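Local coordinates for protein histidine acid phosphatase (Bifidobacterium longum subsp. infantis, PDB 6RXD) that probably removes phosphate groups from inositol polyphosphates such as phytate, as a histidine acid phosphatase of the multiple inositol polyphosphate phosphatase group, at residues G49-A63 with F81-V93. Residues are numbered along the deposited sequence; the frame is centred on the assembly and turned at random. Where two conformers were deposited one is given.
Sequences GLSSYKYDALLMRMA and FVKNLSGITAANV
The packing of Leu85 among Asp56, Leu59, Met60 and Ala63 is a knob-into-hole contact in an antiparallel helix pair, with 55-63 running against 81-93 in the helical part of this branch-2 histidine phosphatase. The two axes approach to 9.7 Å at a crossing angle of -152°, close enough for one leucine to seat between four residues of the facing helix. Its CD1 branch presses on the backbone, 3.5 Å from Met60 N, while CD2 lies against Leu59 CB. The Met60 side chain runs antiparallel alongside Leu85 and turns at its CG-SD end, which brings the methyl CE over Leu85 CB and to 3.2 Å from Ser86 OG. At one end of this apolar strip Ala63 CB meets the edge of the Phe81 ring, 4.0 Å from CD2.

Polar groups take over at the start of helix 55-63. With chi1 at 53°, the Asp56 carboxylate is folded back over the helix start, and its two oxygens divide the work: OD2 receives Lys54 N at 3.0 Å, tying down the helix start, while OD1 lies 2.7 Å from Thr89 OG1 and also shares a hydrogen bond with Tyr97 OH. A water bridges the Thr89 hydroxyl to Asp56 O. Farther along, Asn92 OD1 accepts a bent bond from Leu50 N (3.0 Å, 133° at the hydrogen), and Asn92 ND2 donates to Ile88 O within its own helix, so both ends of the amide are engaged and its rotation is fixed. Leu50 CD1 rests 3.5 Å from that ND2.

Helix 301-317 packs on both partners, through Ile314 against Leu50 and Leu311 against Leu85, while Ile298 of strand 297-298 touches Leu58 and Leu59.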
ATOM      1  N   GLY A  49      -3.385   4.081  11.539  1.00 16.94           N
ATOM      2  CA  GLY A  49      -4.141   3.399  12.577  1.00 15.82           C
ATOM      3  C   GLY A  49      -5.430   2.810  12.039  1.00 16.75           C
ATOM      4  O   GLY A  49      -5.628   2.734  10.823  1.00 16.06           O
ATOM      5  N   LEU A  50      -6.310   2.372  12.937  1.00 12.66           N
ATOM      6  CA  LEU A  50      -7.629   1.903  12.528  1.00 11.69           C
ATOM      7  C   LEU A  50      -8.362   3.036  11.825  1.00 14.61           C
ATOM      8  O   LEU A  50      -8.202   4.202  12.188  1.00 17.36           O
ATOM      9  CB  LEU A  50      -8.425   1.452  13.752  1.00 12.38           C
ATOM     10  CG  LEU A  50      -7.872   0.208  14.443  1.00 13.90           C
ATOM     11  CD1 LEU A  50      -8.600  -0.040  15.776  1.00 13.47           C
ATOM     12  CD2 LEU A  50      -7.976  -1.017  13.525  1.00 14.97           C
ATOM     13  N   SER A  51      -9.165   2.705  10.813  1.00 17.35           N
ATOM     14  CA  SER A  51      -9.848   3.729  10.027  0.55 15.99           C
ATOM     15  C   SER A  51     -10.969   4.387  10.827  1.00 16.11           C
ATOM     16  O   SER A  51     -11.285   5.562  10.624  1.00 16.76           O
ATOM     17  CB  SER A  51     -10.412   3.134   8.738  0.55 20.28           C
ATOM     18  OG  SER A  51     -11.350   2.116   9.022  0.55 22.71           O
ATOM     19  N   SER A  52     -11.565   3.628  11.743  1.00 14.48           N
ATOM     20  CA  SER A  52     -12.626   4.142  12.598  1.00 14.20           C
ATOM     21  C   SER A  52     -12.816   3.245  13.812  1.00 15.16           C
ATOM     22  O   SER A  52     -12.205   2.177  13.905  1.00 14.40           O
ATOM     23  CB  SER A  52     -13.941   4.236  11.820  1.00 20.34           C
ATOM     24  OG  SER A  52     -14.384   2.951  11.444  1.00 23.14           O
ATOM     25  N   TYR A  53     -13.638   3.704  14.753  1.00 13.84           N
ATOM     26  CA  TYR A  53     -13.988   2.928  15.934  1.00 13.21           C
ATOM     27  C   TYR A  53     -14.973   1.858  15.487  1.00 18.19           C
ATOM     28  O   TYR A  53     -16.181   2.108  15.370  1.00 15.39           O
ATOM     29  CB  TYR A  53     -14.583   3.859  17.002  1.00 13.39           C
ATOM     30  CG  TYR A  53     -14.908   3.211  18.337  1.00 14.32           C
ATOM     31  CD1 TYR A  53     -13.969   2.443  19.021  1.00 12.86           C
ATOM     32  CD2 TYR A  53     -16.153   3.391  18.923  1.00 14.69           C
ATOM     33  CE1 TYR A  53     -14.285   1.849  20.252  1.00 12.92           C
ATOM     34  CE2 TYR A  53     -16.471   2.819  20.138  1.00 15.58           C
ATOM     35  CZ  TYR A  53     -15.536   2.051  20.804  1.00 14.49           C
ATOM     36  OH  TYR A  53     -15.875   1.482  22.018  1.00 16.24           O
ATOM     37  N   LYS A  54     -14.451   0.669  15.214  1.00 12.97           N
ATOM     38  CA  LYS A  54     -15.224  -0.346  14.503  1.00 12.81           C
ATOM     39  C   LYS A  54     -14.820  -1.755  14.920  1.00 12.11           C
ATOM     40  O   LYS A  54     -15.559  -2.412  15.661  1.00 13.71           O
ATOM     41  CB  LYS A  54     -15.076  -0.160  12.987  1.00 15.81           C
ATOM     42  CG  LYS A  54     -15.872  -1.169  12.163  1.00 16.12           C
ATOM     43  CD  LYS A  54     -15.710  -0.937  10.651  1.00 19.32           C
ATOM     44  CE  LYS A  54     -14.280  -1.183  10.188  1.00 24.20           C
ATOM     45  NZ  LYS A  54     -14.168  -1.064   8.702  1.00 26.44           N
ATOM     46  N   TYR A  55     -13.663  -2.222  14.448  1.00 14.64           N
ATOM     47  CA  TYR A  55     -13.191  -3.559  14.811  1.00 10.64           C
ATOM     48  C   TYR A  55     -12.950  -3.633  16.314  1.00 12.97           C
ATOM     49  O   TYR A  55     -13.298  -4.621  16.976  1.00 13.49           O
ATOM     50  CB  TYR A  55     -11.889  -3.889  14.081  1.00 11.18           C
ATOM     51  CG  TYR A  55     -12.034  -4.040  12.575  1.00 12.66           C
ATOM     52  CD1 TYR A  55     -13.098  -4.744  12.025  1.00 21.52           C
ATOM     53  CD2 TYR A  55     -11.112  -3.457  11.712  1.00 15.54           C
ATOM     54  CE1 TYR A  55     -13.228  -4.881  10.648  1.00 21.76           C
ATOM     55  CE2 TYR A  55     -11.233  -3.582  10.334  1.00 18.06           C
ATOM     56  CZ  TYR A  55     -12.294  -4.295   9.810  1.00 22.22           C
ATOM     57  OH  TYR A  55     -12.410  -4.428   8.441  1.00 24.79           O
ATOM     58  N   ASP A  56     -12.332  -2.584  16.847  1.00 12.85           N
ATOM     59  CA  ASP A  56     -12.108  -2.499  18.283  1.00 10.97           C
ATOM     60  C   ASP A  56     -13.405  -2.274  19.057  1.00 13.10           C
ATOM     61  O   ASP A  56     -13.586  -2.817  20.153  1.00 14.77           O
ATOM     62  CB  ASP A  56     -11.055  -1.419  18.626  1.00 12.81           C
ATOM     63  CG  ASP A  56     -11.371  -0.041  18.031  1.00 17.78           C
ATOM     64  OD1 ASP A  56     -10.859   0.961  18.577  1.00 14.73           O
ATOM     65  OD2 ASP A  56     -12.087   0.068  17.014  1.00 13.87           O
ATOM     66  N   ALA A  57     -14.320  -1.503  18.471  1.00 13.38           N
ATOM     67  CA  ALA A  57     -15.617  -1.268  19.097  1.00 11.39           C
ATOM     68  C   ALA A  57     -16.403  -2.569  19.211  1.00 13.90           C
ATOM     69  O   ALA A  57     -16.893  -2.929  20.288  1.00 13.49           O
ATOM     70  CB  ALA A  57     -16.412  -0.244  18.299  1.00 13.56           C
ATOM     71  N   LEU A  58     -16.541  -3.264  18.085  1.00 13.55           N
ATOM     72  CA  LEU A  58     -17.392  -4.448  18.046  1.00 11.92           C
ATOM     73  C   LEU A  58     -16.871  -5.546  18.959  1.00 12.57           C
ATOM     74  O   LEU A  58     -17.655  -6.239  19.623  1.00 12.86           O
ATOM     75  CB  LEU A  58     -17.532  -4.967  16.609  1.00 10.42           C
ATOM     76  CG  LEU A  58     -18.437  -4.141  15.691  1.00 13.42           C
ATOM     77  CD1 LEU A  58     -18.246  -4.545  14.242  1.00 16.41           C
ATOM     78  CD2 LEU A  58     -19.883  -4.326  16.108  1.00 13.10           C
ATOM     79  N   LEU A  59     -15.549  -5.719  18.998  1.00 11.48           N
ATOM     80  CA  LEU A  59     -14.993  -6.750  19.849  1.00  9.21           C
ATOM     81  C   LEU A  59     -15.137  -6.408  21.333  1.00 12.21           C
ATOM     82  O   LEU A  59     -15.294  -7.301  22.158  1.00 13.09           O
ATOM     83  CB  LEU A  59     -13.546  -7.068  19.469  1.00  9.07           C
ATOM     84  CG  LEU A  59     -13.383  -7.868  18.168  1.00 11.09           C
ATOM     85  CD1 LEU A  59     -11.917  -7.960  17.832  1.00 14.18           C
ATOM     86  CD2 LEU A  59     -13.978  -9.279  18.301  1.00 13.00           C
ATOM     87  N   MET A  60     -15.101  -5.121  21.674  1.00 12.02           N
ATOM     88  CA  MET A  60     -15.425  -4.725  23.053  1.00 12.91           C
ATOM     89  C   MET A  60     -16.896  -4.952  23.399  1.00 11.21           C
ATOM     90  O   MET A  60     -17.209  -5.346  24.514  1.00 13.47           O
ATOM     91  CB  MET A  60     -15.039  -3.269  23.345  1.00 12.44           C
ATOM     92  CG  MET A  60     -15.107  -2.907  24.838  1.00 15.14           C
ATOM     93  SD  MET A  60     -13.854  -3.799  25.795  1.00 15.36           S
ATOM     94  CE  MET A  60     -12.492  -2.640  25.775  1.00 15.62           C
ATOM     95  N   ARG A  61     -17.810  -4.718  22.458  1.00 10.66           N
ATOM     96  CA  ARG A  61     -19.213  -5.034  22.728  1.00 13.88           C
ATOM     97  C   ARG A  61     -19.375  -6.538  22.967  1.00 11.53           C
ATOM     98  O   ARG A  61     -20.117  -6.960  23.858  1.00 13.31           O
ATOM     99  CB  ARG A  61     -20.118  -4.582  21.565  1.00 14.07           C
ATOM    100  CG  ARG A  61     -19.994  -3.096  21.199  1.00 11.74           C
ATOM    101  CD  ARG A  61     -20.535  -2.164  22.301  1.00 17.52           C
ATOM    102  NE  ARG A  61     -19.544  -1.894  23.351  1.00 19.27           N
ATOM    103  CZ  ARG A  61     -18.538  -1.029  23.232  1.00 20.91           C
ATOM    104  NH1 ARG A  61     -18.364  -0.340  22.107  1.00 16.92           N
ATOM    105  NH2 ARG A  61     -17.692  -0.851  24.242  1.00 19.84           N
ATOM    106  N   MET A  62     -18.651  -7.346  22.198  1.00 12.33           N
ATOM    107  CA  MET A  62     -18.690  -8.797  22.372  1.00 11.45           C
ATOM    108  C   MET A  62     -18.121  -9.168  23.742  1.00 12.03           C
ATOM    109  O   MET A  62     -18.665 -10.035  24.449  1.00 13.37           O
ATOM    110  CB  MET A  62     -17.888  -9.472  21.248  1.00 13.98           C
ATOM    111  CG  MET A  62     -17.862 -10.989  21.299  1.00 13.34           C
ATOM    112  SD  MET A  62     -16.969 -11.620  19.859  1.00 15.45           S
ATOM    113  CE  MET A  62     -17.223 -13.379  20.069  1.00 15.79           C
ATOM    114  N   ALA A  63     -17.050  -8.483  24.132  1.00 14.51           N
ATOM    115  CA  ALA A  63     -16.389  -8.750  25.399  1.00 13.68           C
ATOM    116  C   ALA A  63     -17.309  -8.439  26.563  1.00 13.58           C
ATOM    117  O   ALA A  63     -17.328  -9.172  27.560  1.00 16.05           O
ATOM    118  CB  ALA A  63     -15.098  -7.930  25.506  1.00 14.29           C
ATOM    119  N   PHE A  81      -7.980  -9.838  27.340  1.00 14.43           N
ATOM    120  CA  PHE A  81      -8.685  -9.469  26.113  1.00 12.75           C
ATOM    121  C   PHE A  81      -9.173  -8.019  26.195  1.00 13.56           C
ATOM    122  O   PHE A  81      -8.959  -7.226  25.278  1.00 13.16           O
ATOM    123  CB  PHE A  81      -9.850 -10.432  25.885  1.00 12.27           C
ATOM    124  CG  PHE A  81     -10.492 -10.314  24.529  1.00 10.60           C
ATOM    125  CD1 PHE A  81      -9.820 -10.724  23.388  1.00 16.38           C
ATOM    126  CD2 PHE A  81     -11.773  -9.812  24.406  1.00 13.38           C
ATOM    127  CE1 PHE A  81     -10.422 -10.613  22.139  1.00 17.77           C
ATOM    128  CE2 PHE A  81     -12.386  -9.712  23.168  1.00 14.93           C
ATOM    129  CZ  PHE A  81     -11.714 -10.111  22.040  1.00 13.17           C
ATOM    130  N   VAL A  82      -9.801  -7.653  27.312  1.00 13.49           N
ATOM    131  CA  VAL A  82     -10.298  -6.293  27.498  0.72 16.30           C
ATOM    132  C   VAL A  82      -9.140  -5.284  27.534  1.00 14.46           C
ATOM    133  O   VAL A  82      -9.247  -4.171  27.021  1.00 15.37           O
ATOM    134  CB  VAL A  82     -11.176  -6.190  28.775  0.72 16.37           C
ATOM    135  CG1 VAL A  82     -11.634  -4.752  29.010  0.72 14.33           C
ATOM    136  CG2 VAL A  82     -12.380  -7.121  28.670  0.72 15.64           C
ATOM    137  N   LYS A  83      -8.015  -5.679  28.132  1.00 13.35           N
ATOM    138  CA  LYS A  83      -6.836  -4.797  28.170  1.00 14.15           C
ATOM    139  C   LYS A  83      -6.297  -4.526  26.764  1.00 14.64           C
ATOM    140  O   LYS A  83      -5.907  -3.399  26.434  1.00 14.89           O
ATOM    141  CB  LYS A  83      -5.720  -5.406  29.026  1.00 15.30           C
ATOM    142  CG  LYS A  83      -4.457  -4.543  29.090  1.00 19.82           C
ATOM    143  CD  LYS A  83      -3.339  -5.198  29.917  1.00 21.94           C
ATOM    144  CE  LYS A  83      -2.080  -4.330  29.889  1.00 28.82           C
ATOM    145  NZ  LYS A  83      -0.942  -4.952  30.618  0.55 30.63           N
ATOM    146  N   ASN A  84      -6.261  -5.566  25.936  1.00 12.39           N
ATOM    147  CA  ASN A  84      -5.750  -5.416  24.572  1.00 10.91           C
ATOM    148  C   ASN A  84      -6.635  -4.467  23.776  1.00 11.82           C
ATOM    149  O   ASN A  84      -6.148  -3.557  23.090  1.00 13.61           O
ATOM    150  CB  ASN A  84      -5.664  -6.780  23.866  1.00 13.50           C
ATOM    151  CG  ASN A  84      -4.485  -7.602  24.340  1.00 16.50           C
ATOM    152  OD1 ASN A  84      -3.445  -7.050  24.684  1.00 18.89           O
ATOM    153  ND2 ASN A  84      -4.647  -8.921  24.381  1.00 16.76           N
ATOM    154  N   LEU A  85      -7.943  -4.665  23.895  1.00 11.30           N
ATOM    155  CA  LEU A  85      -8.897  -3.821  23.166  1.00 13.73           C
ATOM    156  C   LEU A  85      -8.834  -2.379  23.645  1.00 14.44           C
ATOM    157  O   LEU A  85      -8.741  -1.464  22.835  1.00 14.18           O
ATOM    158  CB  LEU A  85     -10.326  -4.356  23.298  1.00 12.31           C
ATOM    159  CG  LEU A  85     -10.634  -5.727  22.700  1.00 11.44           C
ATOM    160  CD1 LEU A  85     -12.047  -6.146  23.075  1.00 11.80           C
ATOM    161  CD2 LEU A  85     -10.499  -5.676  21.207  1.00 15.83           C
ATOM    162  N   SER A  86      -8.860  -2.163  24.964  1.00 12.10           N
ATOM    163  CA  SER A  86      -8.776  -0.814  25.528  0.51 14.56           C
ATOM    164  C   SER A  86      -7.501  -0.112  25.090  1.00 17.68           C
ATOM    165  O   SER A  86      -7.496   1.083  24.796  1.00 16.00           O
ATOM    166  CB  SER A  86      -8.825  -0.868  27.057  0.51 19.91           C
ATOM    167  OG  SER A  86     -10.085  -1.320  27.495  0.51 18.82           O
ATOM    168  N   GLY A  87      -6.407  -0.873  25.051  1.00 14.50           N
ATOM    169  CA  GLY A  87      -5.116  -0.332  24.665  1.00 16.43           C
ATOM    170  C   GLY A  87      -5.055   0.148  23.223  1.00 15.71           C
ATOM    171  O   GLY A  87      -4.563   1.244  22.961  1.00 14.21           O
ATOM    172  N   ILE A  88      -5.537  -0.658  22.277  1.00 12.49           N
ATOM    173  CA  ILE A  88      -5.476  -0.231  20.878  1.00 12.50           C
ATOM    174  C   ILE A  88      -6.461   0.911  20.612  1.00 14.93           C
ATOM    175  O   ILE A  88      -6.200   1.814  19.808  1.00 14.87           O
ATOM    176  CB  ILE A  88      -5.641  -1.408  19.875  1.00 14.61           C
ATOM    177  CG1 ILE A  88      -5.184  -0.971  18.476  1.00 15.61           C
ATOM    178  CG2 ILE A  88      -7.079  -1.916  19.840  1.00 14.46           C
ATOM    179  CD1 ILE A  88      -4.780  -2.121  17.568  0.66 15.48           C
ATOM    180  N   THR A  89      -7.581   0.897  21.320  1.00 13.63           N
ATOM    181  CA  THR A  89      -8.534   1.991  21.195  1.00 12.04           C
ATOM    182  C   THR A  89      -7.918   3.285  21.721  1.00 12.38           C
ATOM    183  O   THR A  89      -7.982   4.328  21.067  1.00 13.52           O
ATOM    184  CB  THR A  89      -9.830   1.650  21.928  1.00 11.80           C
ATOM    185  OG1 THR A  89     -10.456   0.560  21.245  1.00 13.44           O
ATOM    186  CG2 THR A  89     -10.797   2.852  21.965  1.00 14.72           C
ATOM    187  N   ALA A  90      -7.283   3.211  22.889  1.00 12.22           N
ATOM    188  CA  ALA A  90      -6.651   4.391  23.462  1.00 12.89           C
ATOM    189  C   ALA A  90      -5.543   4.942  22.573  1.00 12.75           C
ATOM    190  O   ALA A  90      -5.365   6.150  22.479  1.00 16.15           O
ATOM    191  CB  ALA A  90      -6.119   4.087  24.863  1.00 16.33           C
ATOM    192  N   ALA A  91      -4.792   4.061  21.926  1.00 12.12           N
ATOM    193  CA  ALA A  91      -3.734   4.494  21.022  1.00 15.76           C
ATOM    194  C   ALA A  91      -4.324   5.257  19.832  1.00 14.75           C
ATOM    195  O   ALA A  91      -3.783   6.281  19.390  1.00 15.46           O
ATOM    196  CB  ALA A  91      -2.928   3.304  20.550  1.00 15.38           C
ATOM    197  N   ASN A  92      -5.433   4.750  19.313  1.00 12.26           N
ATOM    198  CA  ASN A  92      -6.112   5.412  18.204  1.00 13.12           C
ATOM    199  C   ASN A  92      -6.793   6.720  18.577  1.00 15.15           C
ATOM    200  O   ASN A  92      -6.802   7.671  17.788  1.00 15.74           O
ATOM    201  CB  ASN A  92      -7.118   4.454  17.569  1.00 13.53           C
ATOM    202  CG  ASN A  92      -6.463   3.501  16.613  1.00 16.25           C
ATOM    203  OD1 ASN A  92      -6.138   3.879  15.485  1.00 15.77           O
ATOM    204  ND2 ASN A  92      -6.241   2.263  17.056  1.00 15.51           N
ATOM    205  N   VAL A  93      -7.351   6.778  19.778  1.00 16.01           N
ATOM    206  CA  VAL A  93      -7.989   8.004  20.236  1.00 15.34           C
ATOM    207  C   VAL A  93      -6.950   9.115  20.329  1.00 15.57           C
ATOM    208  O   VAL A  93      -7.175  10.244  19.883  1.00 17.73           O
ATOM    209  CB  VAL A  93      -8.708   7.788  21.579  1.00 13.51           C
ATOM    210  CG1 VAL A  93      -9.028   9.117  22.247  1.00 18.42           C
ATOM    211  CG2 VAL A  93      -9.982   6.987  21.359  1.00 18.35           C
TER
HETATM  212  O   HOH W   1     -12.242  -1.309  22.297  1.00 18.45           O